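Local coordinates for protein L-glyceraldehyde 3-phosphate reductase (Clostridium beijerinckii, PDB 6HG6) that binds NADPH in a TIM barrel of the aldo-keto reductase family and probably uses it to reduce aldehydes such as furfural, at residues Pro26-Leu32 and Gly56-Leu62; Gly218-Pro224 and Glu291-Leu296. All coordinates share one frame. Where two conformers were deposited one is given. Residues are numbered along the deposited sequence.

Contact 1. Residues Pro26-Leu32 and Gly56-Leu62. With NDP (NADPH dihydro-nicotinamide-adenine-dinucleotide phosphate), chain B.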
ATOM      1  N   PRO A  26       6.380   7.344  -3.969  1.00 20.73           N
ATOM      2  CA  PRO A  26       7.575   6.612  -4.383  1.00 21.21           C
ATOM      3  C   PRO A  26       7.054   5.351  -5.099  1.00 21.33           C
ATOM      4  O   PRO A  26       6.010   4.827  -4.708  1.00 20.17           O
ATOM      5  CB  PRO A  26       8.221   6.174  -3.060  1.00 21.31           C
ATOM      6  CG  PRO A  26       7.020   6.066  -2.102  1.00 20.33           C
ATOM      7  CD  PRO A  26       6.142   7.229  -2.522  1.00 20.37           C
ATOM      8  N   MET A  27       7.789   4.834  -6.067  1.00 22.77           N
ATOM      9  CA  MET A  27       7.337   3.629  -6.793  1.00 24.88           C
ATOM     10  C   MET A  27       7.311   2.437  -5.840  1.00 23.38           C
ATOM     11  O   MET A  27       6.522   1.536  -6.095  1.00 23.54           O
ATOM     12  CB  MET A  27       8.211   3.344  -8.007  1.00 28.56           C
ATOM     13  CG  MET A  27       7.928   4.314  -9.105  1.00 32.03           C
ATOM     14  SD  MET A  27       8.862   3.849 -10.607  1.00 40.95           S
ATOM     15  CE  MET A  27       8.008   2.375 -11.132  1.00 40.45           C
ATOM     16  N   ILE A  28       8.097   2.485  -4.773  1.00 23.23           N
ATOM     17  CA  ILE A  28       8.033   1.526  -3.632  1.00 24.56           C
ATOM     18  C   ILE A  28       7.553   2.296  -2.403  1.00 22.42           C
ATOM     19  O   ILE A  28       8.220   3.235  -2.031  1.00 21.32           O
ATOM     20  CB  ILE A  28       9.388   0.830  -3.321  1.00 27.40           C
ATOM     21  CG1 ILE A  28      10.011   0.147  -4.534  1.00 32.06           C
ATOM     22  CG2 ILE A  28       9.192  -0.162  -2.195  1.00 27.57           C
ATOM     23  CD1 ILE A  28       9.076  -0.827  -5.164  1.00 33.72           C
ATOM     24  N   SER A  29       6.439   1.862  -1.818  1.00 21.51           N
ATOM     25  CA  SER A  29       5.877   2.363  -0.550  1.00 20.08           C
ATOM     26  C   SER A  29       6.087   1.294   0.513  1.00 20.48           C
ATOM     27  O   SER A  29       6.140   0.073   0.143  1.00 20.29           O
ATOM     28  CB  SER A  29       4.425   2.731  -0.681  1.00 19.68           C
ATOM     29  OG  SER A  29       4.239   3.794  -1.616  1.00 19.90           O
ATOM     30  N   PHE A  30       6.096   1.717   1.779  1.00 19.20           N
ATOM     31  CA  PHE A  30       6.377   0.812   2.900  1.00 19.75           C
ATOM     32  C   PHE A  30       5.123   0.678   3.757  1.00 18.71           C
ATOM     33  O   PHE A  30       4.581   1.687   4.216  1.00 17.60           O
ATOM     34  CB  PHE A  30       7.591   1.310   3.672  1.00 21.11           C
ATOM     35  CG  PHE A  30       8.030   0.293   4.670  1.00 22.17           C
ATOM     36  CD1 PHE A  30       8.643  -0.879   4.232  1.00 24.62           C
ATOM     37  CD2 PHE A  30       7.732   0.449   6.004  1.00 22.97           C
ATOM     38  CE1 PHE A  30       8.961  -1.882   5.135  1.00 25.63           C
ATOM     39  CE2 PHE A  30       8.079  -0.551   6.909  1.00 24.04           C
ATOM     40  CZ  PHE A  30       8.714  -1.682   6.474  1.00 24.75           C
ATOM     41  N   GLY A  31       4.703  -0.556   3.989  1.00 19.17           N
ATOM     42  CA  GLY A  31       3.494  -0.835   4.778  1.00 19.18           C
ATOM     43  C   GLY A  31       3.816  -1.406   6.136  1.00 19.40           C
ATOM     44  O   GLY A  31       4.803  -2.173   6.249  1.00 20.39           O
ATOM     45  N   LEU A  32       2.983  -1.101   7.137  1.00 19.36           N
ATOM     46  CA  LEU A  32       3.229  -1.550   8.523  1.00 20.65           C
ATOM     47  C   LEU A  32       2.231  -2.640   8.934  1.00 22.49           C
ATOM     48  O   LEU A  32       2.061  -2.884  10.148  1.00 21.90           O
ATOM     49  CB  LEU A  32       3.214  -0.322   9.445  1.00 20.61           C
ATOM     50  CG  LEU A  32       4.488   0.506   9.467  1.00 20.75           C
ATOM     51  CD1 LEU A  32       4.629   1.326   8.204  1.00 20.93           C
ATOM     52  CD2 LEU A  32       4.446   1.449  10.673  1.00 20.73           C
ATOM     53  N   GLY A  56      14.637   6.599  -0.028  1.00 23.22           N
ATOM     54  CA  GLY A  56      13.671   7.440  -0.762  1.00 22.27           C
ATOM     55  C   GLY A  56      12.252   6.998  -0.652  1.00 21.13           C
ATOM     56  O   GLY A  56      11.408   7.626  -1.298  1.00 21.11           O
ATOM     57  N   ILE A  57      11.941   6.018   0.202  1.00 20.56           N
ATOM     58  CA  ILE A  57      10.540   5.626   0.457  1.00 19.75           C
ATOM     59  C   ILE A  57       9.935   6.691   1.373  1.00 19.73           C
ATOM     60  O   ILE A  57      10.284   6.761   2.562  1.00 20.19           O
ATOM     61  CB  ILE A  57      10.400   4.213   1.012  1.00 19.61           C
ATOM     62  CG1 ILE A  57      11.028   3.242   0.017  1.00 21.04           C
ATOM     63  CG2 ILE A  57       8.946   3.941   1.216  1.00 18.46           C
ATOM     64  CD1 ILE A  57      11.192   1.832   0.569  1.00 22.10           C
ATOM     65  N   THR A  58       9.036   7.504   0.817  1.00 19.46           N
ATOM     66  CA  THR A  58       8.456   8.648   1.539  1.00 19.71           C
ATOM     67  C   THR A  58       7.059   8.315   2.033  1.00 19.48           C
ATOM     68  O   THR A  58       6.422   9.218   2.653  1.00 21.45           O
ATOM     69  CB  THR A  58       8.422   9.862   0.615  1.00 20.08           C
ATOM     70  OG1 THR A  58       7.703   9.524  -0.579  1.00 20.56           O
ATOM     71  CG2 THR A  58       9.809  10.315   0.280  1.00 21.13           C
ATOM     72  N   HIS A  59       6.534   7.167   1.653  1.00 18.51           N
ATOM     73  CA  HIS A  59       5.136   6.814   1.968  1.00 17.85           C
ATOM     74  C   HIS A  59       5.114   5.622   2.910  1.00 18.13           C
ATOM     75  O   HIS A  59       5.675   4.573   2.559  1.00 18.63           O
ATOM     76  CB  HIS A  59       4.337   6.618   0.702  1.00 17.50           C
ATOM     77  CG  HIS A  59       2.961   6.143   0.961  1.00 18.24           C
ATOM     78  ND1 HIS A  59       2.226   6.603   2.073  1.00 18.31           N
ATOM     79  CD2 HIS A  59       2.143   5.322   0.267  1.00 18.77           C
ATOM     80  CE1 HIS A  59       1.030   6.018   2.041  1.00 18.33           C
ATOM     81  NE2 HIS A  59       0.939   5.266   0.934  1.00 19.28           N
ATOM     82  N   PHE A  60       4.536   5.847   4.087  1.00 17.76           N
ATOM     83  CA  PHE A  60       4.287   4.852   5.141  1.00 18.63           C
ATOM     84  C   PHE A  60       2.784   4.623   5.204  1.00 17.84           C
ATOM     85  O   PHE A  60       2.018   5.581   5.431  1.00 16.71           O
ATOM     86  CB  PHE A  60       4.888   5.295   6.478  1.00 19.61           C
ATOM     87  CG  PHE A  60       6.388   5.306   6.429  1.00 20.56           C
ATOM     88  CD1 PHE A  60       7.050   6.429   5.974  1.00 22.25           C
ATOM     89  CD2 PHE A  60       7.136   4.188   6.752  1.00 22.63           C
ATOM     90  CE1 PHE A  60       8.432   6.440   5.877  1.00 23.76           C
ATOM     91  CE2 PHE A  60       8.521   4.192   6.650  1.00 23.94           C
ATOM     92  CZ  PHE A  60       9.171   5.328   6.232  1.00 24.41           C
ATOM     93  N   ASP A  61       2.390   3.370   5.011  1.00 17.48           N
ATOM     94  CA  ASP A  61       0.959   2.986   4.948  1.00 17.48           C
ATOM     95  C   ASP A  61       0.586   2.245   6.224  1.00 17.10           C
ATOM     96  O   ASP A  61       1.217   1.241   6.578  1.00 17.18           O
ATOM     97  CB  ASP A  61       0.690   2.122   3.711  1.00 18.49           C
ATOM     98  CG  ASP A  61      -0.762   1.747   3.543  1.00 19.07           C
ATOM     99  OD1 ASP A  61      -1.591   2.651   3.209  1.00 18.98           O
ATOM    100  OD2 ASP A  61      -1.079   0.576   3.904  1.00 22.06           O
ATOM    101  N   LEU A  62      -0.420   2.763   6.899  1.00 16.63           N
ATOM    102  CA  LEU A  62      -1.003   2.152   8.099  1.00 17.52           C
ATOM    103  C   LEU A  62      -2.496   1.981   7.906  1.00 16.97           C
ATOM    104  O   LEU A  62      -3.069   2.375   6.865  1.00 17.53           O
ATOM    105  CB  LEU A  62      -0.697   3.047   9.294  1.00 18.76           C
ATOM    106  CG  LEU A  62       0.777   3.118   9.631  1.00 20.11           C
ATOM    107  CD1 LEU A  62       1.383   4.366   8.976  1.00 21.95           C
ATOM    108  CD2 LEU A  62       0.956   3.129  11.118  1.00 21.85           C
TER
HETATM  109  PA  NDP B 401       4.531  -8.175   0.385  0.70 32.74           P
HETATM  110  O1A NDP B 401       3.681  -8.992  -0.531  0.70 23.24           O
HETATM  111  O2A NDP B 401       5.572  -7.205  -0.073  0.70 27.82           O
HETATM  112  O5B NDP B 401       5.159  -9.120   1.525  0.70 30.48           O
HETATM  113  C5B NDP B 401       6.042  -8.541   2.522  0.70 32.03           C
HETATM  114  C4B NDP B 401       6.807  -9.641   3.211  0.70 32.06           C
HETATM  115  O4B NDP B 401       7.506 -10.407   2.196  0.70 32.09           O
HETATM  116  C3B NDP B 401       7.893  -9.211   4.207  0.70 33.54           C
HETATM  117  O3B NDP B 401       7.406  -9.023   5.534  0.70 31.87           O
HETATM  118  C2B NDP B 401       8.850 -10.392   4.126  0.70 34.23           C
HETATM  119  O2B NDP B 401       8.289 -11.441   4.910  0.70 38.68           O
HETATM  120  C1B NDP B 401       8.793 -10.754   2.647  0.70 33.78           C
HETATM  121  N9A NDP B 401       9.745 -10.062   1.787  0.70 34.83           N
HETATM  122  C8A NDP B 401       9.781  -8.723   1.486  0.70 35.78           C
HETATM  123  N7A NDP B 401      10.724  -8.405   0.634  0.70 35.30           N
HETATM  124  C5A NDP B 401      11.352  -9.609   0.352  0.70 34.90           C
HETATM  125  C6A NDP B 401      12.433  -9.942  -0.488  0.70 36.26           C
HETATM  126  N6A NDP B 401      13.095  -9.052  -1.223  0.70 36.27           N
HETATM  127  N1A NDP B 401      12.804 -11.247  -0.549  0.70 38.21           N
HETATM  128  C2A NDP B 401      12.131 -12.137   0.194  0.70 38.31           C
HETATM  129  N3A NDP B 401      11.097 -11.941   1.010  0.70 37.78           N
HETATM  130  C4A NDP B 401      10.749 -10.642   1.047  0.70 37.21           C
HETATM  131  O3  NDP B 401       3.536  -7.237   1.249  0.70 32.63           O
HETATM  132  PN  NDP B 401       2.486  -7.475   2.433  0.70 33.41           P
HETATM  133  O1N NDP B 401       3.256  -7.475   3.711  0.70 33.60           O
HETATM  134  O2N NDP B 401       1.556  -8.604   2.122  0.70 35.28           O
HETATM  135  O5D NDP B 401       1.644  -6.103   2.332  0.70 32.55           O
HETATM  136  C5D NDP B 401       2.388  -4.865   2.199  0.70 29.31           C
HETATM  137  C4D NDP B 401       1.551  -3.725   2.730  0.70 23.55           C
HETATM  138  O4D NDP B 401       0.339  -3.628   1.961  0.70 27.34           O
HETATM  139  C3D NDP B 401       1.039  -3.862   4.162  0.70 25.75           C
HETATM  140  O3D NDP B 401       2.070  -3.561   5.092  0.70 26.41           O
HETATM  141  C2D NDP B 401      -0.104  -2.840   4.134  0.70 25.29           C
HETATM  142  O2D NDP B 401       0.404  -1.539   4.272  0.70 21.22           O
HETATM  143  C1D NDP B 401      -0.694  -3.048   2.742  0.70 27.84           C
HETATM  144  N1N NDP B 401      -1.866  -3.959   2.755  0.70 28.84           N
HETATM  145  C2N NDP B 401      -3.120  -3.458   2.506  0.70 30.28           C
HETATM  146  C3N NDP B 401      -4.261  -4.167   2.766  0.70 30.20           C
HETATM  147  C7N NDP B 401      -5.597  -3.540   2.470  0.70 30.62           C
HETATM  148  O7N NDP B 401      -5.677  -2.352   2.103  0.70 25.81           O
HETATM  149  N7N NDP B 401      -6.673  -4.306   2.647  0.70 24.74           N
HETATM  150  C4N NDP B 401      -4.100  -5.551   3.336  0.70 32.33           C
HETATM  151  C5N NDP B 401      -2.713  -6.061   3.370  0.70 31.83           C
HETATM  152  C6N NDP B 401      -1.696  -5.306   3.018  0.70 29.55           C
HETATM  153  P2B NDP B 401       9.319 -12.454   5.636  0.70 39.52           P
HETATM  154  O1X NDP B 401      10.659 -11.819   5.949  0.70 39.29           O
HETATM  155  O2X NDP B 401       8.586 -12.879   6.899  0.70 41.67           O
HETATM  156  O3X NDP B 401       9.432 -13.577   4.615  0.70 44.74           O
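Strands 28-31 and 59-61 are the first two staves of the (β/α)8 barrel, joined by helix 42-54 in a right-handed beta-alpha-beta crossover. They run parallel, axes 4.7 Å apart at 37°, paired by three backbone hydrogen bonds: F30 N to H59 O (3.0 Å), D61 N to F30 O (2.9 Å) and L32 N to D61 O (3.0 Å). Just before the second strand, G56 ends helix 42-54 as the C' residue of a Schellman motif, its positive phi (87°) easily adopted without a side chain. Side chains then alternate between two environments. F30 and F60 leave the same face of the sheet, outward to the helices, and their respective t and m chi1 rotamers bring F30 CD2 to 3.9 Å from F60 CD2. I57 puts CG2 3.8 Å from F30 CB, while L32, with CD1 4.1 Å from F60 CD2 and CD2 3.9 Å from L62 CD2, extends this oily layer towards F77 of helix 72-85, whose ring also meets that of F60. S29, H59 and D61 put polar groups on the inner face: S29 sets OG 3.2 Å from H59 CD2 at the imidazole edge, but its hydroxyl pairs with S294, and H59 ND1 bonds to L93 O. At the C-terminal mouth, where barrel enzymes hold their ligands, G31 must be small, since a CB would clash with NADPH O3D. The D61 carboxylate forms a salt bridge with K97, and its t rotamer carries it to the nicotinamide ribose, where NADPH O2D donates to D61 OD2 at 2.6 Å.

Contact 2. Residues Gly218-Pro224 and Glu291-Leu296. With NDP (NADPH dihydro-nicotinamide-adenine-dinucleotide phosphate), chain B.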
ATOM      1  N   GLY A 218      -4.962   7.118  -8.923  1.00 20.27           N
ATOM      2  CA  GLY A 218      -3.795   6.261  -8.715  1.00 20.51           C
ATOM      3  C   GLY A 218      -4.205   4.890  -8.206  1.00 20.53           C
ATOM      4  O   GLY A 218      -5.374   4.688  -7.778  1.00 19.61           O
ATOM      5  N   ILE A 219      -3.262   3.967  -8.296  1.00 20.70           N
ATOM      6  CA  ILE A 219      -3.400   2.626  -7.698  1.00 20.78           C
ATOM      7  C   ILE A 219      -2.138   2.347  -6.908  1.00 20.13           C
ATOM      8  O   ILE A 219      -1.051   2.466  -7.448  1.00 20.06           O
ATOM      9  CB  ILE A 219      -3.608   1.521  -8.741  1.00 22.29           C
ATOM     10  CG1 ILE A 219      -4.792   1.826  -9.654  1.00 23.26           C
ATOM     11  CG2 ILE A 219      -3.740   0.173  -8.008  1.00 23.05           C
ATOM     12  CD1 ILE A 219      -4.907   0.955 -10.845  1.00 24.92           C
ATOM     13  N   ILE A 220      -2.293   1.848  -5.699  1.00 20.22           N
ATOM     14  CA  ILE A 220      -1.123   1.353  -4.927  1.00 20.61           C
ATOM     15  C   ILE A 220      -1.451  -0.116  -4.682  1.00 22.01           C
ATOM     16  O   ILE A 220      -2.539  -0.443  -4.183  1.00 21.74           O
ATOM     17  CB  ILE A 220      -0.815   2.225  -3.679  1.00 19.94           C
ATOM     18  CG1 ILE A 220       0.377   1.641  -2.929  1.00 20.37           C
ATOM     19  CG2 ILE A 220      -2.001   2.416  -2.728  1.00 19.28           C
ATOM     20  CD1 ILE A 220       0.869   2.527  -1.793  1.00 20.03           C
ATOM     21  N   ALA A 221      -0.592  -0.996  -5.175  1.00 23.09           N
ATOM     22  CA  ALA A 221      -0.807  -2.447  -5.160  1.00 24.69           C
ATOM     23  C   ALA A 221      -0.246  -3.035  -3.881  1.00 25.56           C
ATOM     24  O   ALA A 221       0.927  -2.816  -3.587  1.00 28.38           O
ATOM     25  CB  ALA A 221      -0.123  -3.041  -6.355  1.00 26.32           C
ATOM     26  N   PHE A 222      -1.025  -3.833  -3.174  1.00 24.52           N
ATOM     27  CA  PHE A 222      -0.456  -4.520  -2.001  1.00 24.93           C
ATOM     28  C   PHE A 222      -0.417  -6.025  -2.199  1.00 25.33           C
ATOM     29  O   PHE A 222      -1.040  -6.571  -3.147  1.00 25.31           O
ATOM     30  CB  PHE A 222      -1.179  -4.076  -0.757  1.00 25.31           C
ATOM     31  CG  PHE A 222      -2.579  -4.571  -0.605  1.00 25.96           C
ATOM     32  CD1 PHE A 222      -2.828  -5.787   0.002  1.00 27.31           C
ATOM     33  CD2 PHE A 222      -3.643  -3.731  -0.894  1.00 26.76           C
ATOM     34  CE1 PHE A 222      -4.136  -6.200   0.225  1.00 28.45           C
ATOM     35  CE2 PHE A 222      -4.950  -4.139  -0.636  1.00 27.30           C
ATOM     36  CZ  PHE A 222      -5.198  -5.370  -0.103  1.00 27.01           C
ATOM     37  N   SER A 223       0.323  -6.691  -1.309  0.50 25.58           N
ATOM     38  CA  SER A 223       0.597  -8.142  -1.335  0.50 26.77           C
ATOM     39  C   SER A 223       1.169  -8.556  -2.687  0.50 27.56           C
ATOM     40  O   SER A 223       0.751  -9.574  -3.239  0.50 27.85           O
ATOM     41  CB  SER A 223      -0.637  -8.936  -1.049  0.50 27.76           C
ATOM     42  OG  SER A 223      -0.311 -10.307  -1.032  0.50 29.70           O
ATOM     43  N   PRO A 224       2.139  -7.802  -3.251  1.00 27.20           N
ATOM     44  CA  PRO A 224       2.740  -8.176  -4.538  1.00 28.44           C
ATOM     45  C   PRO A 224       3.519  -9.501  -4.519  1.00 30.65           C
ATOM     46  O   PRO A 224       3.800 -10.019  -5.602  1.00 29.58           O
ATOM     47  CB  PRO A 224       3.750  -7.050  -4.779  1.00 27.90           C
ATOM     48  CG  PRO A 224       4.078  -6.560  -3.373  1.00 27.62           C
ATOM     49  CD  PRO A 224       2.739  -6.587  -2.685  1.00 26.23           C
ATOM     50  N   GLU A 291      -0.658   2.884 -14.983  1.00 29.08           N
ATOM     51  CA  GLU A 291      -1.813   3.160 -14.097  1.00 28.64           C
ATOM     52  C   GLU A 291      -1.544   2.615 -12.690  1.00 27.17           C
ATOM     53  O   GLU A 291      -2.245   3.002 -11.759  1.00 26.18           O
ATOM     54  CB  GLU A 291      -3.144   2.649 -14.635  1.00 30.60           C
ATOM     55  CG  GLU A 291      -3.192   1.156 -14.918  1.00 31.68           C
ATOM     56  CD  GLU A 291      -2.800   0.752 -16.323  1.00 33.78           C
ATOM     57  OE1 GLU A 291      -1.837   1.364 -16.936  1.00 33.81           O
ATOM     58  OE2 GLU A 291      -3.478  -0.193 -16.825  1.00 35.39           O
ATOM     59  N   VAL A 292      -0.533   1.778 -12.494  1.00 26.62           N
ATOM     60  CA  VAL A 292      -0.181   1.350 -11.111  1.00 24.85           C
ATOM     61  C   VAL A 292       0.865   2.347 -10.621  1.00 23.58           C
ATOM     62  O   VAL A 292       1.939   2.442 -11.212  1.00 23.38           O
ATOM     63  CB  VAL A 292       0.299  -0.105 -11.031  1.00 25.88           C
ATOM     64  CG1 VAL A 292       0.753  -0.427  -9.616  1.00 25.35           C
ATOM     65  CG2 VAL A 292      -0.831  -1.026 -11.465  1.00 26.89           C
ATOM     66  N   THR A 293       0.514   3.116  -9.626  1.00 22.18           N
ATOM     67  CA  THR A 293       1.374   4.231  -9.154  1.00 21.95           C
ATOM     68  C   THR A 293       2.556   3.710  -8.330  1.00 21.27           C
ATOM     69  O   THR A 293       3.700   4.106  -8.557  1.00 21.40           O
ATOM     70  CB  THR A 293       0.559   5.187  -8.295  1.00 20.45           C
ATOM     71  OG1 THR A 293      -0.675   5.486  -8.952  1.00 19.93           O
ATOM     72  CG2 THR A 293       1.356   6.436  -7.971  1.00 20.91           C
ATOM     73  N   SER A 294       2.287   2.773  -7.448  1.00 21.29           N
ATOM     74  CA  SER A 294       3.255   2.321  -6.429  1.00 20.69           C
ATOM     75  C   SER A 294       2.955   0.891  -6.025  1.00 21.26           C
ATOM     76  O   SER A 294       1.816   0.415  -6.174  1.00 20.34           O
ATOM     77  CB  SER A 294       3.137   3.210  -5.196  1.00 19.89           C
ATOM     78  OG  SER A 294       4.152   2.965  -4.245  1.00 19.65           O
ATOM     79  N   VAL A 295       3.987   0.223  -5.573  1.00 22.28           N
ATOM     80  CA  VAL A 295       3.792  -1.126  -4.972  1.00 23.51           C
ATOM     81  C   VAL A 295       4.136  -1.003  -3.485  1.00 23.48           C
ATOM     82  O   VAL A 295       5.208  -0.442  -3.121  1.00 21.86           O
ATOM     83  CB  VAL A 295       4.617  -2.200  -5.682  1.00 24.85           C
ATOM     84  CG1 VAL A 295       6.098  -1.895  -5.628  1.00 25.55           C
ATOM     85  CG2 VAL A 295       4.312  -3.572  -5.098  1.00 25.64           C
ATOM     86  N   LEU A 296       3.259  -1.568  -2.678  1.00 23.89           N
ATOM     87  CA  LEU A 296       3.371  -1.501  -1.222  1.00 25.48           C
ATOM     88  C   LEU A 296       4.027  -2.773  -0.722  1.00 26.70           C
ATOM     89  O   LEU A 296       3.503  -3.887  -0.997  1.00 30.11           O
ATOM     90  CB  LEU A 296       1.913  -1.247  -0.825  1.00 26.30           C
ATOM     91  CG  LEU A 296       1.599  -0.784   0.558  1.00 26.15           C
ATOM     92  CD1 LEU A 296       2.560   0.243   1.117  1.00 24.57           C
ATOM     93  CD2 LEU A 296       0.168  -0.328   0.569  1.00 26.02           C
TER
HETATM   94  PA  NDP B 401       4.531  -8.175   0.385  0.70 32.74           P
HETATM   95  O1A NDP B 401       3.681  -8.992  -0.531  0.70 23.24           O
HETATM   96  O2A NDP B 401       5.572  -7.205  -0.073  0.70 27.82           O
HETATM   97  O5B NDP B 401       5.159  -9.120   1.525  0.70 30.48           O
HETATM   98  C5B NDP B 401       6.042  -8.541   2.522  0.70 32.03           C
HETATM   99  C4B NDP B 401       6.807  -9.641   3.211  0.70 32.06           C
HETATM  100  O4B NDP B 401       7.506 -10.407   2.196  0.70 32.09           O
HETATM  101  C3B NDP B 401       7.893  -9.211   4.207  0.70 33.54           C
HETATM  102  O3B NDP B 401       7.406  -9.023   5.534  0.70 31.87           O
HETATM  103  C2B NDP B 401       8.850 -10.392   4.126  0.70 34.23           C
HETATM  104  O2B NDP B 401       8.289 -11.441   4.910  0.70 38.68           O
HETATM  105  C1B NDP B 401       8.793 -10.754   2.647  0.70 33.78           C
HETATM  106  N9A NDP B 401       9.745 -10.062   1.787  0.70 34.83           N
HETATM  107  C8A NDP B 401       9.781  -8.723   1.486  0.70 35.78           C
HETATM  108  N7A NDP B 401      10.724  -8.405   0.634  0.70 35.30           N
HETATM  109  C5A NDP B 401      11.352  -9.609   0.352  0.70 34.90           C
HETATM  110  C6A NDP B 401      12.433  -9.942  -0.488  0.70 36.26           C
HETATM  111  N6A NDP B 401      13.095  -9.052  -1.223  0.70 36.27           N
HETATM  112  N1A NDP B 401      12.804 -11.247  -0.549  0.70 38.21           N
HETATM  113  C2A NDP B 401      12.131 -12.137   0.194  0.70 38.31           C
HETATM  114  N3A NDP B 401      11.097 -11.941   1.010  0.70 37.78           N
HETATM  115  C4A NDP B 401      10.749 -10.642   1.047  0.70 37.21           C
HETATM  116  O3  NDP B 401       3.536  -7.237   1.249  0.70 32.63           O
HETATM  117  PN  NDP B 401       2.486  -7.475   2.433  0.70 33.41           P
HETATM  118  O1N NDP B 401       3.256  -7.475   3.711  0.70 33.60           O
HETATM  119  O2N NDP B 401       1.556  -8.604   2.122  0.70 35.28           O
HETATM  120  O5D NDP B 401       1.644  -6.103   2.332  0.70 32.55           O
HETATM  121  C5D NDP B 401       2.388  -4.865   2.199  0.70 29.31           C
HETATM  122  C4D NDP B 401       1.551  -3.725   2.730  0.70 23.55           C
HETATM  123  O4D NDP B 401       0.339  -3.628   1.961  0.70 27.34           O
HETATM  124  C3D NDP B 401       1.039  -3.862   4.162  0.70 25.75           C
HETATM  125  O3D NDP B 401       2.070  -3.561   5.092  0.70 26.41           O
HETATM  126  C2D NDP B 401      -0.104  -2.840   4.134  0.70 25.29           C
HETATM  127  O2D NDP B 401       0.404  -1.539   4.272  0.70 21.22           O
HETATM  128  C1D NDP B 401      -0.694  -3.048   2.742  0.70 27.84           C
HETATM  129  N1N NDP B 401      -1.866  -3.959   2.755  0.70 28.84           N
HETATM  130  C2N NDP B 401      -3.120  -3.458   2.506  0.70 30.28           C
HETATM  131  C3N NDP B 401      -4.261  -4.167   2.766  0.70 30.20           C
HETATM  132  C7N NDP B 401      -5.597  -3.540   2.470  0.70 30.62           C
HETATM  133  O7N NDP B 401      -5.677  -2.352   2.103  0.70 25.81           O
HETATM  134  N7N NDP B 401      -6.673  -4.306   2.647  0.70 24.74           N
HETATM  135  C4N NDP B 401      -4.100  -5.551   3.336  0.70 32.33           C
HETATM  136  C5N NDP B 401      -2.713  -6.061   3.370  0.70 31.83           C
HETATM  137  C6N NDP B 401      -1.696  -5.306   3.018  0.70 29.55           C
HETATM  138  P2B NDP B 401       9.319 -12.454   5.636  0.70 39.52           P
HETATM  139  O1X NDP B 401      10.659 -11.819   5.949  0.70 39.29           O
HETATM  140  O2X NDP B 401       8.586 -12.879   6.899  0.70 41.67           O
HETATM  141  O3X NDP B 401       9.432 -13.577   4.615  0.70 44.74           O
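A threonine hydroxyl serves as acceptor where this strand pair begins: I219 N donates to T293 OG1 (3.1 Å), while I219 O still receives backbone T293 N (2.8 Å) and, weakly, S294 N (3.4 Å). G218 suits the spot, because a CB would collide with T293 OG1. Regular parallel pairing follows, with A221 N to S294 O at 3.0 Å and L296 N to A221 O at 2.8 Å. Inside the barrel, I220 CD1 packs against L296 CD2 at 3.8 Å, while the compact S294 leaves its OG to bond P26 O. On the other face, the small A221 CB lies 4.3 Å from V292 CG1, and A221 and V295 both fit beneath V286 of helix 278-286. P224 CG meets V295 CG2 at 3.5 Å. Here the chain reaches the cofactor: F222 CB is 3.1 Å and L296 CG 3.4 Å from NADPH O4D, while S223 CA and P224 N each lie 3.3 Å from NADPH O1A. The F222 ring presents a flat apolar face to the carboxamide carbon C7N of NADPH. Strands 218-222 and 294-297 thus form part of the NADPH site of an aldo-keto reductase TIM barrel.

In the fold
The two contacts lie side by side in one closed parallel barrel, their centres about 11 Å apart. Contact 1 pairs strands 28-31 and 59-61, contact 2 strands 218-222 and 294-297; along the chain the first is complete before the second begins. Since 294-297 neighbours 28-31, they meet at the seam where the last strand returns to the first. There S294 OG hydrogen-bonds P26 O (2.7 Å) and S29 OG (2.8 Å), I28 CD1 packs 3.2 Å from V295 CG1, and backbone hydrogen bonds link S29 to V295 and I297. Closing the barrel brings sequence-distant strand ends around one NADPH, which both contacts touch.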